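Local structure of inulin fructotransferase (Bacillus sp. snu-7, 2INV) at residues Q349-I355 / A373-L379; I329-A335 / V363-V369; Y336-P340 / V369-A373; P277-L283 / L313-V319. The protein probably cleaves inulin by intramolecular fructosyl transfer, releasing a cyclic di-fructose anhydride, as a trimer of right-handed parallel beta-helices. One frame throughout, in Å; residues are numbered along the deposited sequence.

Contact 1 of 4, residues Q349-I355 / A373-L379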
loop_
_atom_site.group_PDB
_atom_site.type_symbol
_atom_site.label_atom_id
_atom_site.label_comp_id
_atom_site.label_asym_id
_atom_site.label_seq_id
_atom_site.Cartn_x
_atom_site.Cartn_y
_atom_site.Cartn_z
ATOM N N GLN A 349 30.165 -22.895 -1.480
ATOM C CA GLN A 349 29.309 -22.337 -0.457
ATOM C C GLN A 349 28.489 -21.240 -1.104
ATOM O O GLN A 349 29.033 -20.354 -1.767
ATOM C CB GLN A 349 30.144 -21.736 0.673
ATOM C CG GLN A 349 30.581 -22.731 1.742
ATOM C CD GLN A 349 31.023 -22.036 3.015
ATOM O OE1 GLN A 349 30.385 -21.080 3.467
ATOM N NE2 GLN A 349 32.113 -22.512 3.603
ATOM N N PRO A 350 27.166 -21.316 -0.960
ATOM C CA PRO A 350 26.240 -20.331 -1.509
ATOM C C PRO A 350 26.534 -18.943 -0.941
ATOM O O PRO A 350 26.853 -18.800 0.244
ATOM C CB PRO A 350 24.889 -20.876 -1.068
ATOM C CG PRO A 350 25.082 -22.342 -1.271
ATOM C CD PRO A 350 26.478 -22.600 -0.724
ATOM N N THR A 351 26.433 -17.925 -1.788
ATOM C CA THR A 351 26.671 -16.550 -1.359
ATOM C C THR A 351 25.347 -15.824 -1.211
ATOM O O THR A 351 24.597 -15.699 -2.174
ATOM C CB THR A 351 27.533 -15.774 -2.379
ATOM O OG1 THR A 351 28.830 -16.377 -2.484
ATOM C CG2 THR A 351 27.687 -14.316 -1.956
ATOM N N GLN A 352 25.048 -15.365 -0.002
ATOM C CA GLN A 352 23.805 -14.647 0.218
ATOM C C GLN A 352 23.922 -13.256 -0.382
ATOM O O GLN A 352 23.111 -12.857 -1.225
ATOM C CB GLN A 352 23.483 -14.541 1.712
ATOM C CG GLN A 352 23.160 -15.880 2.402
ATOM C CD GLN A 352 22.209 -16.752 1.613
ATOM O OE1 GLN A 352 21.130 -16.310 1.189
ATOM N NE2 GLN A 352 22.599 -18.014 1.424
ATOM N N ILE A 353 24.929 -12.507 0.055
ATOM C CA ILE A 353 25.119 -11.158 -0.464
ATOM C C ILE A 353 26.492 -10.967 -1.102
ATOM O O ILE A 353 27.530 -11.175 -0.472
ATOM C CB ILE A 353 24.926 -10.096 0.639
ATOM C CG1 ILE A 353 23.481 -10.135 1.125
ATOM C CG2 ILE A 353 25.268 -8.710 0.105
ATOM C CD1 ILE A 353 23.215 -9.292 2.353
ATOM N N LEU A 354 26.487 -10.587 -2.375
ATOM C CA LEU A 354 27.723 -10.349 -3.105
ATOM C C LEU A 354 27.823 -8.901 -3.541
ATOM O O LEU A 354 26.945 -8.363 -4.226
ATOM C CB LEU A 354 27.833 -11.247 -4.342
ATOM C CG LEU A 354 29.018 -10.906 -5.249
ATOM C CD1 LEU A 354 30.322 -11.155 -4.505
ATOM C CD2 LEU A 354 28.952 -11.747 -6.513
ATOM N N ILE A 355 28.921 -8.286 -3.137
ATOM C CA ILE A 355 29.213 -6.909 -3.469
ATOM C C ILE A 355 30.274 -7.042 -4.565
ATOM O O ILE A 355 31.473 -7.098 -4.304
ATOM C CB ILE A 355 29.716 -6.175 -2.198
ATOM C CG1 ILE A 355 28.692 -6.375 -1.068
ATOM C CG2 ILE A 355 29.908 -4.697 -2.459
ATOM C CD1 ILE A 355 27.301 -5.824 -1.379
ATOM N N ALA A 373 26.525 -24.640 4.732
ATOM C CA ALA A 373 27.506 -23.636 5.095
ATOM C C ALA A 373 27.377 -22.619 3.972
ATOM O O ALA A 373 27.384 -22.982 2.801
ATOM C CB ALA A 373 28.905 -24.239 5.112
ATOM N N SER A 374 27.243 -21.349 4.327
ATOM C CA SER A 374 27.077 -20.304 3.329
ATOM C C SER A 374 27.839 -19.040 3.686
ATOM O O SER A 374 28.026 -18.737 4.866
ATOM C CB SER A 374 25.587 -19.986 3.183
ATOM O OG SER A 374 25.383 -18.715 2.589
ATOM N N GLN A 375 28.302 -18.314 2.671
ATOM C CA GLN A 375 28.996 -17.066 2.929
ATOM C C GLN A 375 27.898 -16.013 2.861
ATOM O O GLN A 375 27.355 -15.732 1.782
ATOM C CB GLN A 375 30.082 -16.794 1.882
ATOM C CG GLN A 375 31.379 -17.600 2.081
ATOM C CD GLN A 375 31.916 -17.551 3.502
ATOM O OE1 GLN A 375 31.744 -18.501 4.271
ATOM N NE2 GLN A 375 32.569 -16.443 3.859
ATOM N N HIS A 376 27.555 -15.470 4.027
ATOM C CA HIS A 376 26.514 -14.464 4.146
ATOM C C HIS A 376 26.821 -13.239 3.306
ATOM O O HIS A 376 25.931 -12.646 2.692
ATOM C CB HIS A 376 26.365 -14.047 5.605
ATOM C CG HIS A 376 25.925 -15.154 6.505
ATOM N ND1 HIS A 376 25.472 -14.935 7.786
ATOM C CD2 HIS A 376 25.873 -16.494 6.309
ATOM C CE1 HIS A 376 25.159 -16.090 8.343
ATOM N NE2 HIS A 376 25.393 -17.052 7.468
ATOM N N VAL A 377 28.087 -12.849 3.300
ATOM C CA VAL A 377 28.486 -11.689 2.538
ATOM C C VAL A 377 29.849 -11.906 1.919
ATOM O O VAL A 377 30.771 -12.405 2.562
ATOM C CB VAL A 377 28.534 -10.429 3.429
ATOM C CG1 VAL A 377 28.832 -9.208 2.578
ATOM C CG2 VAL A 377 27.222 -10.264 4.169
ATOM N N VAL A 378 29.964 -11.538 0.654
ATOM C CA VAL A 378 31.223 -11.664 -0.050
ATOM C C VAL A 378 31.501 -10.332 -0.710
ATOM O O VAL A 378 30.673 -9.791 -1.436
ATOM C CB VAL A 378 31.184 -12.746 -1.142
ATOM C CG1 VAL A 378 32.466 -12.703 -1.968
ATOM C CG2 VAL A 378 31.030 -14.120 -0.515
ATOM N N LEU A 379 32.674 -9.795 -0.426
ATOM C CA LEU A 379 33.087 -8.534 -1.011
ATOM C C LEU A 379 34.182 -8.895 -1.988
ATOM O O LEU A 379 35.224 -9.438 -1.616
ATOM C CB LEU A 379 33.618 -7.582 0.055
ATOM C CG LEU A 379 32.772 -7.227 1.324
ATOM C CD1 LEU A 379 31.712 -6.418 1.133
ATOM C CD2 LEU A 379 32.455 -8.254 2.151
#

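Contact 2 of 4, residues I329-A335 / V363-V369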
loop_
_atom_site.group_PDB
_atom_site.type_symbol
_atom_site.label_atom_id
_atom_site.label_comp_id
_atom_site.label_asym_id
_atom_site.label_seq_id
_atom_site.Cartn_x
_atom_site.Cartn_y
_atom_site.Cartn_z
ATOM N N ILE A 329 22.247 -2.321 2.192
ATOM C CA ILE A 329 21.490 -3.561 2.251
ATOM C C ILE A 329 21.432 -3.954 3.722
ATOM O O ILE A 329 22.415 -4.468 4.272
ATOM C CB ILE A 329 22.186 -4.675 1.437
ATOM C CG1 ILE A 329 22.452 -4.187 0.012
ATOM C CG2 ILE A 329 21.327 -5.925 1.412
ATOM C CD1 ILE A 329 23.782 -3.475 -0.162
ATOM N N SER A 330 20.286 -3.723 4.359
ATOM C CA SER A 330 20.163 -4.029 5.775
ATOM C C SER A 330 18.792 -4.520 6.203
ATOM O O SER A 330 17.830 -4.488 5.435
ATOM C CB SER A 330 20.512 -2.778 6.583
ATOM O OG SER A 330 19.662 -1.703 6.205
ATOM N N ASP A 331 18.727 -4.965 7.453
ATOM C CA ASP A 331 17.497 -5.451 8.046
ATOM C C ASP A 331 16.707 -6.378 7.122
ATOM O O ASP A 331 15.490 -6.248 6.994
ATOM C CB ASP A 331 16.640 -4.257 8.457
ATOM C CG ASP A 331 15.478 -4.650 9.325
ATOM O OD1 ASP A 331 15.670 -5.500 10.218
ATOM O OD2 ASP A 331 14.377 -4.096 9.133
ATOM N N ASN A 332 17.413 -7.311 6.484
ATOM C CA ASN A 332 16.800 -8.283 5.571
ATOM C C ASN A 332 16.928 -9.687 6.167
ATOM O O ASN A 332 17.882 -9.960 6.900
ATOM C CB ASN A 332 17.510 -8.268 4.211
ATOM C CG ASN A 332 17.358 -6.947 3.478
ATOM O OD1 ASN A 332 16.243 -6.504 3.194
ATOM N ND2 ASN A 332 18.485 -6.314 3.158
ATOM N N LEU A 333 15.977 -10.572 5.862
ATOM C CA LEU A 333 16.043 -11.944 6.363
ATOM C C LEU A 333 16.214 -12.901 5.184
ATOM O O LEU A 333 15.341 -12.992 4.323
ATOM C CB LEU A 333 14.774 -12.301 7.156
ATOM C CG LEU A 333 14.852 -13.541 8.073
ATOM C CD1 LEU A 333 13.574 -13.661 8.891
ATOM C CD2 LEU A 333 15.080 -14.806 7.259
ATOM N N PHE A 334 17.348 -13.599 5.152
ATOM C CA PHE A 334 17.637 -14.548 4.082
ATOM C C PHE A 334 17.385 -15.995 4.507
ATOM O O PHE A 334 18.030 -16.501 5.423
ATOM C CB PHE A 334 19.096 -14.433 3.624
ATOM C CG PHE A 334 19.449 -13.112 2.996
ATOM C CD1 PHE A 334 19.620 -11.976 3.780
ATOM C CD2 PHE A 334 19.633 -13.010 1.622
ATOM C CE1 PHE A 334 19.973 -10.759 3.213
ATOM C CE2 PHE A 334 19.986 -11.792 1.038
ATOM C CZ PHE A 334 20.157 -10.670 1.832
ATOM N N ALA A 335 16.461 -16.660 3.822
ATOM C CA ALA A 335 16.135 -18.059 4.103
ATOM C C ALA A 335 16.528 -18.849 2.862
ATOM O O ALA A 335 15.841 -18.816 1.842
ATOM C CB ALA A 335 14.647 -18.209 4.377
ATOM N N VAL A 363 26.568 -3.141 4.541
ATOM C CA VAL A 363 25.735 -4.308 4.765
ATOM C C VAL A 363 25.617 -4.560 6.265
ATOM O O VAL A 363 26.561 -5.032 6.900
ATOM C CB VAL A 363 26.343 -5.529 4.054
ATOM C CG1 VAL A 363 25.524 -6.768 4.340
ATOM C CG2 VAL A 363 26.411 -5.267 2.551
ATOM N N ALA A 364 24.452 -4.236 6.821
ATOM C CA ALA A 364 24.214 -4.404 8.247
ATOM C C ALA A 364 22.903 -5.094 8.612
ATOM O O ALA A 364 21.903 -4.983 7.904
ATOM C CB ALA A 364 24.291 -3.049 8.936
ATOM N N LEU A 365 22.934 -5.794 9.744
ATOM C CA LEU A 365 21.790 -6.527 10.282
ATOM C C LEU A 365 21.002 -7.322 9.247
ATOM O O LEU A 365 19.869 -6.974 8.898
ATOM C CB LEU A 365 20.851 -5.575 11.026
ATOM C CG LEU A 365 19.783 -6.273 11.872
ATOM C CD1 LEU A 365 20.454 -7.225 12.853
ATOM C CD2 LEU A 365 18.956 -5.240 12.613
ATOM N N ASN A 366 21.618 -8.396 8.767
ATOM C CA ASN A 366 21.015 -9.293 7.790
ATOM C C ASN A 366 21.122 -10.701 8.365
ATOM O O ASN A 366 22.227 -11.233 8.531
ATOM C CB ASN A 366 21.768 -9.207 6.459
ATOM C CG ASN A 366 21.522 -7.901 5.737
ATOM O OD1 ASN A 366 20.445 -7.681 5.169
ATOM N ND2 ASN A 366 22.512 -7.015 5.765
ATOM N N HIS A 367 19.972 -11.294 8.666
ATOM C CA HIS A 367 19.933 -12.630 9.234
ATOM C C HIS A 367 19.861 -13.704 8.154
ATOM O O HIS A 367 18.939 -13.712 7.334
ATOM C CB HIS A 367 18.739 -12.770 10.179
ATOM C CG HIS A 367 18.696 -14.079 10.904
ATOM N ND1 HIS A 367 17.537 -14.809 11.059
ATOM C CD2 HIS A 367 19.668 -14.782 11.538
ATOM C CE1 HIS A 367 17.794 -15.902 11.753
ATOM N NE2 HIS A 367 19.078 -15.911 12.057
ATOM N N VAL A 368 20.833 -14.611 8.170
ATOM C CA VAL A 368 20.884 -15.689 7.202
ATOM C C VAL A 368 20.553 -17.027 7.848
ATOM O O VAL A 368 21.016 -17.335 8.946
ATOM C CB VAL A 368 22.279 -15.797 6.554
ATOM C CG1 VAL A 368 22.335 -17.027 5.644
ATOM C CG2 VAL A 368 22.583 -14.537 5.764
ATOM N N VAL A 369 19.751 -17.812 7.144
ATOM C CA VAL A 369 19.356 -19.127 7.596
ATOM C C VAL A 369 19.539 -20.007 6.386
ATOM O O VAL A 369 18.956 -19.751 5.334
ATOM C CB VAL A 369 17.870 -19.181 7.998
ATOM C CG1 VAL A 369 17.543 -20.548 8.574
ATOM C CG2 VAL A 369 17.557 -18.080 8.989
#

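Contact 3 of 4, residues Y336-P340 / V369-A373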
loop_
_atom_site.group_PDB
_atom_site.type_symbol
_atom_site.label_atom_id
_atom_site.label_comp_id
_atom_site.label_asym_id
_atom_site.label_seq_id
_atom_site.Cartn_x
_atom_site.Cartn_y
_atom_site.Cartn_z
ATOM N N TYR A 336 17.642 -19.559 2.957
ATOM C CA TYR A 336 18.158 -20.326 1.835
ATOM C C TYR A 336 18.115 -21.836 2.063
ATOM O O TYR A 336 18.772 -22.372 2.963
ATOM C CB TYR A 336 19.582 -19.844 1.538
ATOM C CG TYR A 336 20.278 -20.512 0.384
ATOM C CD1 TYR A 336 20.773 -21.809 0.505
ATOM C CD2 TYR A 336 20.471 -19.841 -0.822
ATOM C CE1 TYR A 336 21.447 -22.423 -0.543
ATOM C CE2 TYR A 336 21.147 -20.448 -1.880
ATOM C CZ TYR A 336 21.631 -21.735 -1.733
ATOM O OH TYR A 336 22.302 -22.344 -2.767
ATOM N N ASN A 337 17.322 -22.516 1.238
ATOM C CA ASN A 337 17.173 -23.968 1.324
ATOM C C ASN A 337 17.352 -24.567 -0.070
ATOM O O ASN A 337 16.426 -24.563 -0.894
ATOM C CB ASN A 337 15.786 -24.331 1.855
ATOM C CG ASN A 337 15.682 -25.775 2.263
ATOM O OD1 ASN A 337 14.623 -26.234 2.681
ATOM N ND2 ASN A 337 16.788 -26.492 2.174
ATOM N N VAL A 338 18.549 -25.075 -0.332
ATOM C CA VAL A 338 18.858 -25.652 -1.625
ATOM C C VAL A 338 19.716 -26.908 -1.484
ATOM O O VAL A 338 20.708 -26.925 -0.756
ATOM C CB VAL A 338 19.597 -24.623 -2.513
ATOM C CG1 VAL A 338 19.990 -25.254 -3.848
ATOM C CG2 VAL A 338 18.710 -23.416 -2.749
ATOM N N PRO A 339 19.303 -27.999 -2.147
ATOM C CA PRO A 339 20.004 -29.286 -2.140
ATOM C C PRO A 339 21.496 -29.132 -2.439
ATOM O O PRO A 339 21.874 -28.501 -3.429
ATOM C CB PRO A 339 19.278 -30.061 -3.235
ATOM C CG PRO A 339 17.861 -29.644 -3.015
ATOM C CD PRO A 339 17.947 -28.150 -2.710
ATOM N N PRO A 340 22.361 -29.669 -1.563
ATOM C CA PRO A 340 23.802 -29.558 -1.804
ATOM C C PRO A 340 24.142 -29.868 -3.252
ATOM O O PRO A 340 25.026 -29.234 -3.842
ATOM C CB PRO A 340 24.385 -30.596 -0.862
ATOM C CG PRO A 340 23.492 -30.491 0.323
ATOM C CD PRO A 340 22.086 -30.333 -0.274
ATOM N N VAL A 369 19.751 -17.812 7.144
ATOM C CA VAL A 369 19.356 -19.127 7.596
ATOM C C VAL A 369 19.539 -20.007 6.386
ATOM O O VAL A 369 18.956 -19.751 5.334
ATOM C CB VAL A 369 17.870 -19.181 7.998
ATOM C CG1 VAL A 369 17.543 -20.548 8.574
ATOM C CG2 VAL A 369 17.557 -18.080 8.989
ATOM N N SER A 370 20.347 -21.045 6.519
ATOM C CA SER A 370 20.537 -21.925 5.391
ATOM C C SER A 370 20.884 -23.320 5.833
ATOM O O SER A 370 21.486 -23.531 6.893
ATOM C CB SER A 370 21.605 -21.374 4.436
ATOM O OG SER A 370 22.872 -21.352 5.051
ATOM N N ASP A 371 20.494 -24.270 4.995
ATOM C CA ASP A 371 20.715 -25.680 5.255
ATOM C C ASP A 371 22.174 -26.066 5.038
ATOM O O ASP A 371 22.596 -27.165 5.422
ATOM C CB ASP A 371 19.819 -26.503 4.331
ATOM C CG ASP A 371 20.142 -26.280 2.865
ATOM O OD1 ASP A 371 20.033 -27.241 2.065
ATOM O OD2 ASP A 371 20.503 -25.141 2.512
ATOM N N VAL A 372 22.944 -25.164 4.438
ATOM C CA VAL A 372 24.334 -25.456 4.172
ATOM C C VAL A 372 25.245 -24.324 4.594
ATOM O O VAL A 372 24.800 -23.197 4.803
ATOM C CB VAL A 372 24.555 -25.724 2.673
ATOM C CG1 VAL A 372 23.732 -26.905 2.220
ATOM C CG2 VAL A 372 24.178 -24.483 1.869
ATOM N N ALA A 373 26.525 -24.640 4.732
ATOM C CA ALA A 373 27.506 -23.636 5.095
ATOM C C ALA A 373 27.377 -22.619 3.972
ATOM O O ALA A 373 27.384 -22.982 2.801
ATOM C CB ALA A 373 28.905 -24.239 5.112
#

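Contact 4 of 4, residues P277-L283 / L313-V319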
loop_
_atom_site.group_PDB
_atom_site.type_symbol
_atom_site.label_atom_id
_atom_site.label_comp_id
_atom_site.label_asym_id
_atom_site.label_seq_id
_atom_site.Cartn_x
_atom_site.Cartn_y
_atom_site.Cartn_z
ATOM N N PRO A 277 19.686 -18.053 -8.538
ATOM C CA PRO A 277 20.697 -17.071 -8.154
ATOM C C PRO A 277 20.290 -15.695 -8.685
ATOM O O PRO A 277 19.581 -15.595 -9.683
ATOM C CB PRO A 277 21.941 -17.608 -8.845
ATOM C CG PRO A 277 21.804 -19.072 -8.628
ATOM C CD PRO A 277 20.324 -19.350 -8.856
ATOM N N GLY A 278 20.725 -14.646 -7.995
ATOM C CA GLY A 278 20.418 -13.287 -8.413
ATOM C C GLY A 278 18.952 -12.872 -8.453
ATOM O O GLY A 278 18.464 -12.387 -9.475
HETATM N N MSE A 279 18.252 -13.029 -7.333
HETATM C CA MSE A 279 16.839 -12.655 -7.239
HETATM C C MSE A 279 16.711 -11.133 -7.186
HETATM O O MSE A 279 15.755 -10.553 -7.711
HETATM C CB MSE A 279 16.211 -13.278 -5.978
HETATM C CG MSE A 279 15.834 -14.735 -6.132
HETATM SE SE MSE A 279 15.821 -15.742 -4.489
HETATM C CE MSE A 279 17.721 -15.902 -4.170
ATOM N N LEU A 280 17.698 -10.498 -6.560
ATOM C CA LEU A 280 17.733 -9.049 -6.397
ATOM C C LEU A 280 19.045 -8.577 -7.022
ATOM O O LEU A 280 20.122 -8.845 -6.486
ATOM C CB LEU A 280 17.717 -8.696 -4.903
ATOM C CG LEU A 280 17.006 -7.199 -4.767
ATOM C CD1 LEU A 280 16.467 -7.126 -3.355
ATOM C CD2 LEU A 280 18.055 -6.214 -5.141
ATOM N N ARG A 281 18.964 -7.866 -8.143
ATOM C CA ARG A 281 20.175 -7.410 -8.823
ATOM C C ARG A 281 20.355 -5.903 -8.998
ATOM O O ARG A 281 19.463 -5.200 -9.469
ATOM C CB ARG A 281 20.279 -8.071 -10.196
ATOM C CG ARG A 281 20.245 -9.589 -10.166
ATOM C CD ARG A 281 20.509 -10.151 -11.554
ATOM N NE ARG A 281 19.888 -11.458 -11.747
ATOM C CZ ARG A 281 19.976 -12.168 -12.868
ATOM N NH1 ARG A 281 20.665 -11.694 -13.897
ATOM N NH2 ARG A 281 19.380 -13.349 -12.963
ATOM N N LEU A 282 21.532 -5.424 -8.615
ATOM C CA LEU A 282 21.898 -4.018 -8.759
ATOM C C LEU A 282 23.107 -4.034 -9.682
ATOM O O LEU A 282 24.244 -4.277 -9.277
ATOM C CB LEU A 282 22.233 -3.379 -7.409
ATOM C CG LEU A 282 21.198 -2.323 -7.000
ATOM C CD1 LEU A 282 19.817 -2.946 -6.911
ATOM C CD2 LEU A 282 21.589 -1.699 -5.669
ATOM N N LEU A 283 22.818 -3.793 -10.952
ATOM C CA LEU A 283 23.798 -3.831 -12.029
ATOM C C LEU A 283 24.180 -2.510 -12.667
ATOM O O LEU A 283 23.500 -1.498 -12.526
ATOM C CB LEU A 283 23.266 -4.738 -13.137
ATOM C CG LEU A 283 22.611 -6.028 -12.646
ATOM C CD1 LEU A 283 21.868 -6.718 -13.776
ATOM C CD2 LEU A 283 23.691 -6.916 -12.070
ATOM N N LEU A 313 22.913 -18.759 -13.958
ATOM C CA LEU A 313 23.787 -18.210 -12.938
ATOM C C LEU A 313 24.126 -19.252 -11.889
ATOM O O LEU A 313 23.323 -20.144 -11.607
ATOM C CB LEU A 313 23.126 -17.005 -12.280
ATOM C CG LEU A 313 22.921 -15.802 -13.200
ATOM C CD1 LEU A 313 22.286 -14.661 -12.431
ATOM C CD2 LEU A 313 24.264 -15.373 -13.777
ATOM N N ASP A 314 25.327 -19.163 -11.323
ATOM C CA ASP A 314 25.701 -20.116 -10.288
ATOM C C ASP A 314 25.483 -19.483 -8.919
ATOM O O ASP A 314 25.137 -18.299 -8.816
ATOM C CB ASP A 314 27.149 -20.626 -10.449
ATOM C CG ASP A 314 28.206 -19.537 -10.289
ATOM O OD1 ASP A 314 28.091 -18.687 -9.379
ATOM O OD2 ASP A 314 29.187 -19.557 -11.072
ATOM N N ASP A 315 25.649 -20.280 -7.871
ATOM C CA ASP A 315 25.423 -19.808 -6.510
ATOM C C ASP A 315 26.465 -18.863 -5.946
ATOM O O ASP A 315 26.405 -18.498 -4.774
ATOM C CB ASP A 315 25.256 -21.007 -5.588
ATOM C CG ASP A 315 23.948 -21.731 -5.831
ATOM O OD1 ASP A 315 22.913 -21.293 -5.279
ATOM O OD2 ASP A 315 23.941 -22.722 -6.592
ATOM N N LEU A 316 27.426 -18.465 -6.766
ATOM C CA LEU A 316 28.434 -17.533 -6.287
ATOM C C LEU A 316 28.046 -16.130 -6.769
ATOM O O LEU A 316 28.625 -15.133 -6.343
ATOM C CB LEU A 316 29.831 -17.940 -6.769
ATOM C CG LEU A 316 30.359 -19.215 -6.092
ATOM C CD1 LEU A 316 31.674 -19.643 -6.717
ATOM C CD2 LEU A 316 30.548 -18.961 -4.602
ATOM N N TYR A 317 27.033 -16.065 -7.640
ATOM C CA TYR A 317 26.522 -14.791 -8.158
ATOM C C TYR A 317 25.894 -14.084 -6.962
ATOM O O TYR A 317 25.929 -12.849 -6.866
ATOM C CB TYR A 317 25.436 -15.029 -9.220
ATOM C CG TYR A 317 24.981 -13.783 -9.958
ATOM C CD1 TYR A 317 25.750 -13.242 -10.987
ATOM C CD2 TYR A 317 23.775 -13.153 -9.642
ATOM C CE1 TYR A 317 25.328 -12.109 -11.695
ATOM C CE2 TYR A 317 23.342 -12.010 -10.338
ATOM C CZ TYR A 317 24.126 -11.498 -11.365
ATOM O OH TYR A 317 23.707 -10.394 -12.065
ATOM N N GLY A 318 25.318 -14.882 -6.061
ATOM C CA GLY A 318 24.678 -14.332 -4.881
ATOM C C GLY A 318 23.184 -14.153 -5.065
ATOM O O GLY A 318 22.728 -13.862 -6.171
ATOM N N VAL A 319 22.416 -14.343 -3.993
ATOM C CA VAL A 319 20.967 -14.171 -4.064
ATOM C C VAL A 319 20.737 -12.684 -4.284
ATOM O O VAL A 319 19.779 -12.276 -4.949
ATOM C CB VAL A 319 20.275 -14.598 -2.755
ATOM C CG1 VAL A 319 20.791 -15.955 -2.311
ATOM C CG2 VAL A 319 20.526 -13.565 -1.672
#

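Contact 1 of 4, residues Q349-I355 / A373-L379
Pro350 O is gripped by two donors from Ser374-Gln375: the backbone N of Gln375 at 2.9 Å, and Ser374 OG at 2.8 Å, which stands above the carbonyl plane. The same hydroxyl takes a bond from Gln352, whose NE2 reaches Ser374 OG at 3.1 Å along a nearly straight N-H line (173°), with the oxygen lying in the plane of the amide. A bend at chi2 (-45°) turns the Gln352 amide toward Ser374.

At the corner Gln352 N donates to Gln375 O at 2.9 Å. Beyond it the backbones pair as parallel strands: Ile353 N donates to His376 O, Val378 N to Ile353 O at 2.7 Å, and Ile355 N to Val378 O. Ile353 pairs in register with Val377, Leu354 with Val378 and Ile355 with Leu379. Leu354 CD1 lies 3.7 Å from Val378 CG1, and Ile355 CG1 runs alongside Leu379 CD1. Thr351, from outside that register, crosses Val378 at about a right angle, its CG2 3.6 Å from Val378 CG2.

Strands 351-357 and 375-379 belong to adjacent coils of the right-handed beta-helix. Farther out, Gln352 packs on Phe334 and Tyr336 of strand 328-337, and His376 ND1 is bonded to Ser391 O. Because Ser374 OG donates to the carbonyl of Pro350 and accepts from Gln352 NE2, the rotation of both hydroxyl and amide is probably fixed.

Contact 2 of 4, residues I329-A335 / V363-V369
Two successive coils of the right-handed parallel beta-helix turn the same corner here, at Asp331 and Leu365, and an asparagine follows the corner in each. The side chains of Asn332 and Asn366 run alongside each other in the same direction, their amide planes 21° apart. Asn332 ND2 donates to Asn366 OD1 at 3.1 Å, in the plane of the acceptor carbonyl, and Asn366 ND2 donates to Ile329 O at 3.0 Å, almost straight (172°). Ile329 O also accepts from Ala364 N, which arrives from the opposite face of its carbonyl plane. At Asn332, OD1 is bonded to Asn294 N and ND2 also to Ile291 O, extending the hydrogen-bonded row to the preceding coil.

Past the corner the strands pair in parallel: His367 N bonds to Asn332 O, Phe334 N to His367 O at 2.7 Å, and Val369 N to Phe334 O at 2.8 Å. The ring of Phe334 turns its edge to Asn366, its CE1 3.7 Å from OD1, while Phe334 CB rests 4.1 Å from Val368 CG2.

Outside the coil, Asp331 bonds to Thr292 and Ser330 of a second subunit, placing the corner at the trimer interface. Within the row, Asn332 donates to Asn366, which donates to the carbonyl of Ile329; with Asn294 N and Ile291 O as further partners of Asn332, this probably fixes which way the buried amides are turned.

Contact 3 of 4, residues Y336-P340 / V369-A373
Val369 meets Tyr336 through the backbone: its carbonyl O takes the N-H of Tyr336 at 2.7 Å in an almost straight bond (174°). Its side chain turns to the other side of the strand and packs on Asn326 of a second subunit. Ser370 then pairs in register with Tyr336, their CB atoms 3.9 Å apart, and its CA carries a C-H toward Tyr336 O. Its hydroxyl sits between the backbone N and the carbonyl carbon (chi1 65°), which lets OG bond to Val372 O at 2.7 Å and brace the turn that leaves the strand.

Asp371 continues the parallel pairing with one more backbone bond, from its N to Tyr336 O at 3.3 Å. This is the place in the right-handed parallel beta-helix where the two segments, on adjacent coils, pass from strand pairing into loops. The Asp371 carboxylate points toward Asn337 and Val338. OD2 accepts a long, weak bond from Val338 N at 3.5 Å and lies near the plane of the Tyr336 ring, at the CD1 edge. OD1 comes 2.9 Å from Val338 O, two acceptors that do not bond. The same OD1 lies 3.3 Å from Asn337 ND2, the amide and carboxylate planes steeply inclined to each other.

Val372 spreads its two methyl groups over the first segment. CG2 approaches Tyr336 CE1 at 4.2 Å, and CG1 approaches Pro340 CG. Val338 CG2 covers one face of the same tyrosine ring, toward its rim, while the phenol OH is bonded to Asp315 OD1.

Contact 4 of 4, residues P277-L283 / L313-V319
Gly278 N donates to Gly318 O at 2.8 Å, and Leu280 N to Val319 O at 3.2 Å, the latter close to straight (166°); Met279 N adds a weak bond to the same Val319 oxygen. Within 277-283, Arg281 NE reaches back to Gly278 O at 2.8 Å, in the plane of both groups and on a carbonyl lone pair, while its NH2 is bonded to Arg254 O.

So fixed, the guanidinium offers one face to Leu313, whose CD1 lies 3.2 Å from NH2. The same methyl sits over the centre of the Tyr317 ring. Arg281 CG and CD lie at the edge of that ring, with CD 3.2 Å from Tyr317 OH and the ring and guanidinium planes 69° apart. The ring edge also packs directly against Gly278, whose backbone has positive phi, Tyr317 CD2 lying 3.6 Å from Gly278 CA. Pro277 CB packs against Leu313 CB.

In the other segment, Asp314 OD1 accepts from Leu316 N in an Asx turn, within a type I turn from Asp314 to Tyr317. The loop after strand 285-299 thus comes alongside 278-280 through the Gly318 and Val319 carbonyls and leads into strand 320-323, which pairs in parallel with 280-283 in the beta-helix.

How the contacts relate
All four contacts lie on the same side of the chain's centre, near the C-terminal end of the beta-helix, their centres 10 to 15 Å apart. Contact 4 comes first along the chain and closes before the others open; contacts 1, 2 and 3 interleave. Contacts 2 and 3 are successive parts of one strand pair, 328-337 with 362-370, and share Val369, whereas contact 1 pairs 351-357 with 375-379 and shares Ala373 with contact 3. Phe334 of contact 2 meets Ile353 of contact 1 and Val319 of contact 4 in the interior, and Thr351 probably bonds to Asp315 and Val319. The stacked coils thus share a continuous packed interior, and the 329-335/363-369 corner also reaches neighbouring subunits.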